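Local structure of conserved hypothetical secreted protein (Helicobacter pylori, 4RNZ) at residues Leu12-Lys17 / Ala58-Ser63; Ile68-Lys73 / Tyr77-Ile82. The protein is a cell shape-determining protein of the M23B metallopeptidase family, probably a zinc-dependent endopeptidase acting on peptidoglycan. All blocks are in the same frame, centred on the assembly; numbering follows the deposited sequence.

Contact 1 (Leu12-Lys17 / Ala58-Ser63); sequences LGFLEK and ALIPIS
Phe14 reaches out from helix 11-17 and sets its ring against Ala58 and Ile60 of strand 55-61, a helix-on-sheet packing in which the helix covers one face of the five-stranded antiparallel sheet of the Csd3 N-terminal region. The backbones stay well apart, with Phe14 CA and Ala58 CA 10.4 Å from each other, and side chains bridge the gap. The Phe14 side chain makes no contact near its root: CB still lies 5.4 Å from Ile60 CD1. CG swings away from the backbone N, beside the carbonyl carbon (chi1 -179°), and this sends the ring from the helix toward the strand; CG itself is 4.7 Å from Ile60 CD1. Contact begins farther along the ring, where Phe14 CD2 meets Ile60 CD1 at 4.2 Å, and Phe14 CE2 comes a little nearer to Ile60 CD1, at 4.1 Å. At the tip, CZ passes 4.3 Å from Ala58 CB. The isoleucine tip therefore sits over one face of the ring, displaced toward the rim, while the alanine methyl comes in obliquely. Ile60 approaches from the opposite direction, its CG1-CD1 arm almost fully extended (chi2 163°) so that only the terminal methyl touches the ring, laid over the face near CD2 and CE2. All three residues are buried, and their contact is wholly apolar, without polar atoms to satisfy. Trp6, whose ring meets that of Phe14 with planes at about 35°, also touches Ile60, and Tyr45 of the adjacent strand 44-49 packs on both side chains. The next helix residue, Leu15, leans on Ile70 of strand 66-73, widening the apolar layer. Phe14 CE2 is where the two strand residues converge: besides Ile60 CD1, it has Ala58 CB at 4.2 Å.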
# COMPACT_ATOMS: atom_id res chain seq x y z
N LEU A 12 -3.10 22.08 4.01
CA LEU A 12 -3.50 23.45 4.34
C LEU A 12 -2.78 23.94 5.60
O LEU A 12 -2.24 25.06 5.64
CB LEU A 12 -5.01 23.46 4.50
CG LEU A 12 -5.85 24.71 4.40
CD1 LEU A 12 -5.49 25.56 3.19
CD2 LEU A 12 -7.31 24.24 4.36
N GLY A 13 -2.74 23.10 6.62
CA GLY A 13 -2.00 23.41 7.82
C GLY A 13 -0.54 23.64 7.51
O GLY A 13 0.06 24.51 8.10
N PHE A 14 0.04 22.87 6.58
CA PHE A 14 1.43 23.08 6.22
C PHE A 14 1.62 24.44 5.52
O PHE A 14 2.60 25.15 5.76
CB PHE A 14 1.92 21.91 5.34
CG PHE A 14 3.35 22.01 4.92
CD1 PHE A 14 4.37 21.58 5.76
CD2 PHE A 14 3.69 22.51 3.67
CE1 PHE A 14 5.69 21.68 5.36
CE2 PHE A 14 5.01 22.61 3.27
CZ PHE A 14 6.01 22.20 4.11
N LEU A 15 0.68 24.78 4.65
CA LEU A 15 0.76 26.06 3.95
C LEU A 15 0.71 27.22 4.94
O LEU A 15 1.55 28.12 4.92
CB LEU A 15 -0.37 26.20 2.95
CG LEU A 15 -0.39 25.21 1.79
CD1 LEU A 15 -1.45 25.64 0.80
CD2 LEU A 15 0.98 25.14 1.11
N GLU A 16 -0.28 27.16 5.83
CA GLU A 16 -0.47 28.14 6.94
C GLU A 16 0.78 28.27 7.80
O GLU A 16 1.29 29.36 8.01
CB GLU A 16 -1.67 27.71 7.81
CG GLU A 16 -1.87 28.51 9.09
CD GLU A 16 -3.15 28.13 9.83
OE1 GLU A 16 -3.35 26.92 10.10
OE2 GLU A 16 -3.97 29.04 10.12
N LYS A 17 1.30 27.15 8.28
CA LYS A 17 2.50 27.17 9.14
C LYS A 17 3.69 27.83 8.49
O LYS A 17 4.53 28.42 9.17
CB LYS A 17 2.88 25.75 9.56
CG LYS A 17 3.79 25.70 10.77
CD LYS A 17 3.26 24.70 11.80
CE LYS A 17 4.00 24.80 13.12
NZ LYS A 17 5.39 24.28 13.02
N ALA A 58 9.28 22.31 -1.42
CA ALA A 58 8.92 21.11 -0.66
C ALA A 58 8.53 19.98 -1.59
O ALA A 58 7.87 20.20 -2.63
CB ALA A 58 7.80 21.41 0.30
N LEU A 59 8.93 18.77 -1.19
CA LEU A 59 8.56 17.56 -1.88
C LEU A 59 7.91 16.65 -0.84
O LEU A 59 8.57 16.24 0.13
CB LEU A 59 9.78 16.89 -2.51
CG LEU A 59 10.50 17.66 -3.62
CD1 LEU A 59 11.78 16.93 -3.99
CD2 LEU A 59 9.61 17.84 -4.85
N ILE A 60 6.63 16.39 -1.03
CA ILE A 60 5.79 15.69 -0.06
C ILE A 60 5.09 14.52 -0.75
O ILE A 60 4.24 14.71 -1.63
CB ILE A 60 4.72 16.63 0.53
CG1 ILE A 60 5.38 17.85 1.21
CG2 ILE A 60 3.85 15.89 1.54
CD1 ILE A 60 4.40 19.01 1.46
N PRO A 61 5.47 13.29 -0.40
CA PRO A 61 4.92 12.15 -1.13
C PRO A 61 3.45 11.95 -0.81
O PRO A 61 3.08 12.11 0.34
CB PRO A 61 5.72 10.96 -0.59
CG PRO A 61 6.88 11.53 0.13
CD PRO A 61 6.45 12.87 0.62
N ILE A 62 2.65 11.64 -1.82
CA ILE A 62 1.26 11.24 -1.61
C ILE A 62 1.01 9.78 -1.97
O ILE A 62 -0.05 9.27 -1.67
CB ILE A 62 0.24 12.16 -2.31
CG1 ILE A 62 0.53 12.35 -3.78
CG2 ILE A 62 0.20 13.54 -1.65
CD1 ILE A 62 -0.48 13.27 -4.43
N SER A 63 1.95 9.12 -2.64
CA SER A 63 1.89 7.68 -2.88
C SER A 63 3.33 7.22 -3.03
O SER A 63 4.26 7.99 -2.77
CB SER A 63 1.09 7.36 -4.14
OG SER A 63 1.77 7.74 -5.33

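Contact 2 (Ile68-Lys73 / Tyr77-Ile82)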
# COMPACT_ATOMS: atom_id res chain seq x y z
N ILE A 68 3.72 15.83 -4.04
CA ILE A 68 3.42 17.24 -4.20
C ILE A 68 4.74 17.98 -4.26
O ILE A 68 5.58 17.81 -3.38
CB ILE A 68 2.65 17.76 -2.98
CG1 ILE A 68 1.23 17.20 -2.99
CG2 ILE A 68 2.63 19.29 -2.94
CD1 ILE A 68 0.50 17.44 -1.68
N HIS A 69 4.90 18.81 -5.28
CA HIS A 69 6.02 19.74 -5.35
C HIS A 69 5.50 21.17 -5.19
O HIS A 69 4.77 21.68 -6.05
CB HIS A 69 6.72 19.59 -6.70
CG HIS A 69 7.93 20.46 -6.87
ND1 HIS A 69 8.39 20.88 -8.11
CD2 HIS A 69 8.77 21.01 -5.95
CE1 HIS A 69 9.45 21.65 -7.94
NE2 HIS A 69 9.72 21.72 -6.65
N ILE A 70 5.89 21.81 -4.09
CA ILE A 70 5.59 23.22 -3.85
C ILE A 70 6.86 24.00 -4.06
O ILE A 70 7.92 23.64 -3.53
CB ILE A 70 5.12 23.48 -2.40
CG1 ILE A 70 3.72 22.88 -2.20
CG2 ILE A 70 5.11 24.97 -2.09
CD1 ILE A 70 3.37 22.64 -0.76
N TYR A 71 6.77 25.07 -4.86
CA TYR A 71 7.97 25.88 -5.09
C TYR A 71 7.58 27.32 -5.32
O TYR A 71 6.50 27.62 -5.86
CB TYR A 71 8.79 25.37 -6.27
CG TYR A 71 8.01 25.22 -7.54
CD1 TYR A 71 7.23 24.10 -7.76
CD2 TYR A 71 8.01 26.22 -8.52
CE1 TYR A 71 6.49 23.95 -8.91
CE2 TYR A 71 7.27 26.07 -9.68
CZ TYR A 71 6.52 24.93 -9.86
OH TYR A 71 5.76 24.75 -10.98
N LYS A 72 8.46 28.20 -4.85
CA LYS A 72 8.31 29.64 -5.05
C LYS A 72 9.01 30.02 -6.35
O LYS A 72 10.18 29.70 -6.52
CB LYS A 72 8.93 30.39 -3.88
CG LYS A 72 8.62 31.88 -3.93
CD LYS A 72 9.08 32.61 -2.69
CE LYS A 72 8.66 34.07 -2.80
NZ LYS A 72 8.78 34.73 -1.48
N LYS A 73 8.28 30.63 -7.29
CA LYS A 73 8.91 31.18 -8.50
C LYS A 73 8.54 32.66 -8.64
O LYS A 73 7.36 33.02 -8.68
CB LYS A 73 8.50 30.38 -9.75
CG LYS A 73 8.83 31.05 -11.08
CD LYS A 73 9.21 30.07 -12.19
CE LYS A 73 8.16 28.99 -12.44
NZ LYS A 73 6.85 29.53 -12.90
N TYR A 77 3.93 31.23 -5.32
CA TYR A 77 4.10 29.82 -5.03
C TYR A 77 3.28 29.05 -6.01
O TYR A 77 2.25 29.53 -6.52
CB TYR A 77 3.67 29.49 -3.60
CG TYR A 77 4.70 29.84 -2.56
CD1 TYR A 77 5.68 28.93 -2.18
CD2 TYR A 77 4.68 31.08 -1.92
CE1 TYR A 77 6.61 29.24 -1.20
CE2 TYR A 77 5.60 31.40 -0.95
CZ TYR A 77 6.57 30.48 -0.59
OH TYR A 77 7.48 30.81 0.38
N PHE A 78 3.75 27.84 -6.31
CA PHE A 78 3.08 26.96 -7.24
C PHE A 78 2.99 25.57 -6.63
O PHE A 78 3.78 25.24 -5.79
CB PHE A 78 3.88 26.93 -8.52
CG PHE A 78 3.84 28.22 -9.28
CD1 PHE A 78 4.73 29.25 -8.99
CD2 PHE A 78 2.86 28.44 -10.22
CE1 PHE A 78 4.66 30.45 -9.67
CE2 PHE A 78 2.78 29.66 -10.91
CZ PHE A 78 3.69 30.64 -10.63
N LEU A 79 2.06 24.75 -7.10
CA LEU A 79 1.94 23.39 -6.59
C LEU A 79 1.71 22.46 -7.74
O LEU A 79 0.74 22.62 -8.48
CB LEU A 79 0.80 23.35 -5.58
CG LEU A 79 0.71 22.12 -4.70
CD1 LEU A 79 0.03 22.48 -3.39
CD2 LEU A 79 0.00 20.99 -5.44
N ASP A 80 2.63 21.51 -7.91
CA ASP A 80 2.50 20.50 -8.94
C ASP A 80 2.43 19.14 -8.26
O ASP A 80 2.96 18.96 -7.18
CB ASP A 80 3.69 20.48 -9.92
CG ASP A 80 3.82 21.75 -10.72
OD1 ASP A 80 2.80 22.35 -11.05
OD2 ASP A 80 4.97 22.15 -11.02
N PHE A 81 1.81 18.19 -8.95
CA PHE A 81 1.84 16.79 -8.56
C PHE A 81 2.80 16.14 -9.53
O PHE A 81 2.55 16.17 -10.73
CB PHE A 81 0.45 16.20 -8.64
CG PHE A 81 -0.48 16.74 -7.59
CD1 PHE A 81 -0.55 16.16 -6.33
CD2 PHE A 81 -1.26 17.85 -7.86
CE1 PHE A 81 -1.39 16.67 -5.35
CE2 PHE A 81 -2.11 18.36 -6.89
CZ PHE A 81 -2.17 17.78 -5.63
N ILE A 82 3.90 15.59 -9.03
CA ILE A 82 4.95 15.09 -9.92
C ILE A 82 5.39 13.68 -9.55
O ILE A 82 5.18 13.26 -8.42
CB ILE A 82 6.17 16.04 -9.91
CG1 ILE A 82 6.83 16.07 -8.54
CG2 ILE A 82 5.76 17.44 -10.33
CD1 ILE A 82 8.17 16.78 -8.53
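Tyr71 and Phe78 face each other as a hydrogen-bonded pair of an antiparallel beta hairpin, and the tyrosine ring lies across the strand to reach Asp80. Its OH donates to Asp80 OD2 at 2.7 Å, meeting the oxygen on the syn side but 32° out of the carboxylate plane. Tyr71 takes the crowded position, CG between backbone N and carbonyl carbon (chi1 54°), which lays the ring over the neighbouring strand; Phe78 CB then sits over one ring face, 3.6 Å from Tyr71 CZ. Beyond it, Lys73 curls back to put NZ over the Phe78 ring, a cation-pi contact 4.3 Å from the centroid. On the other side of the sheet, Lys72 CB lies over the Tyr77 ring, Ile70 CG1 packs on Leu79 CD1, and Ile68 CG1 touches Phe81 CE1 at 3.6 Å. Four backbone bonds fix this register; His69 N to Asp80 O is short and straight (2.7 Å, 170°). Farther out, Gln57 holds His69 NE2 and the Leu55 carbonyl takes up Tyr77 OH. The hairpin edges the sheet beside strand 55-61, with Leu11 of helix 11-17 touching both Ile70 and Leu79, and Asp32 and Leu35 of helix 30-36 flanking Phe81.

In the fold
Both contacts belong to the Csd3 N-terminal region and their centres are only about 10 Å apart. Along the chain they come in series: helix 11-17, then strand 55-61, then the hairpin of strands 66-73 and 76-83. Strands 55-61 and 66-73 are sheet neighbours, and Ile60 O to Ile68 N, 2.7 Å apart, is probably one of the hydrogen bonds that join contact 1 to contact 2. Helix 11-17 thus covers apolar side chains from both contacts. Helix 30-36, which touches Phe81 of contact 2, carries Glu34, a ligand of the zinc; that is consistent with this region occupying the peptidase active site in a latent form.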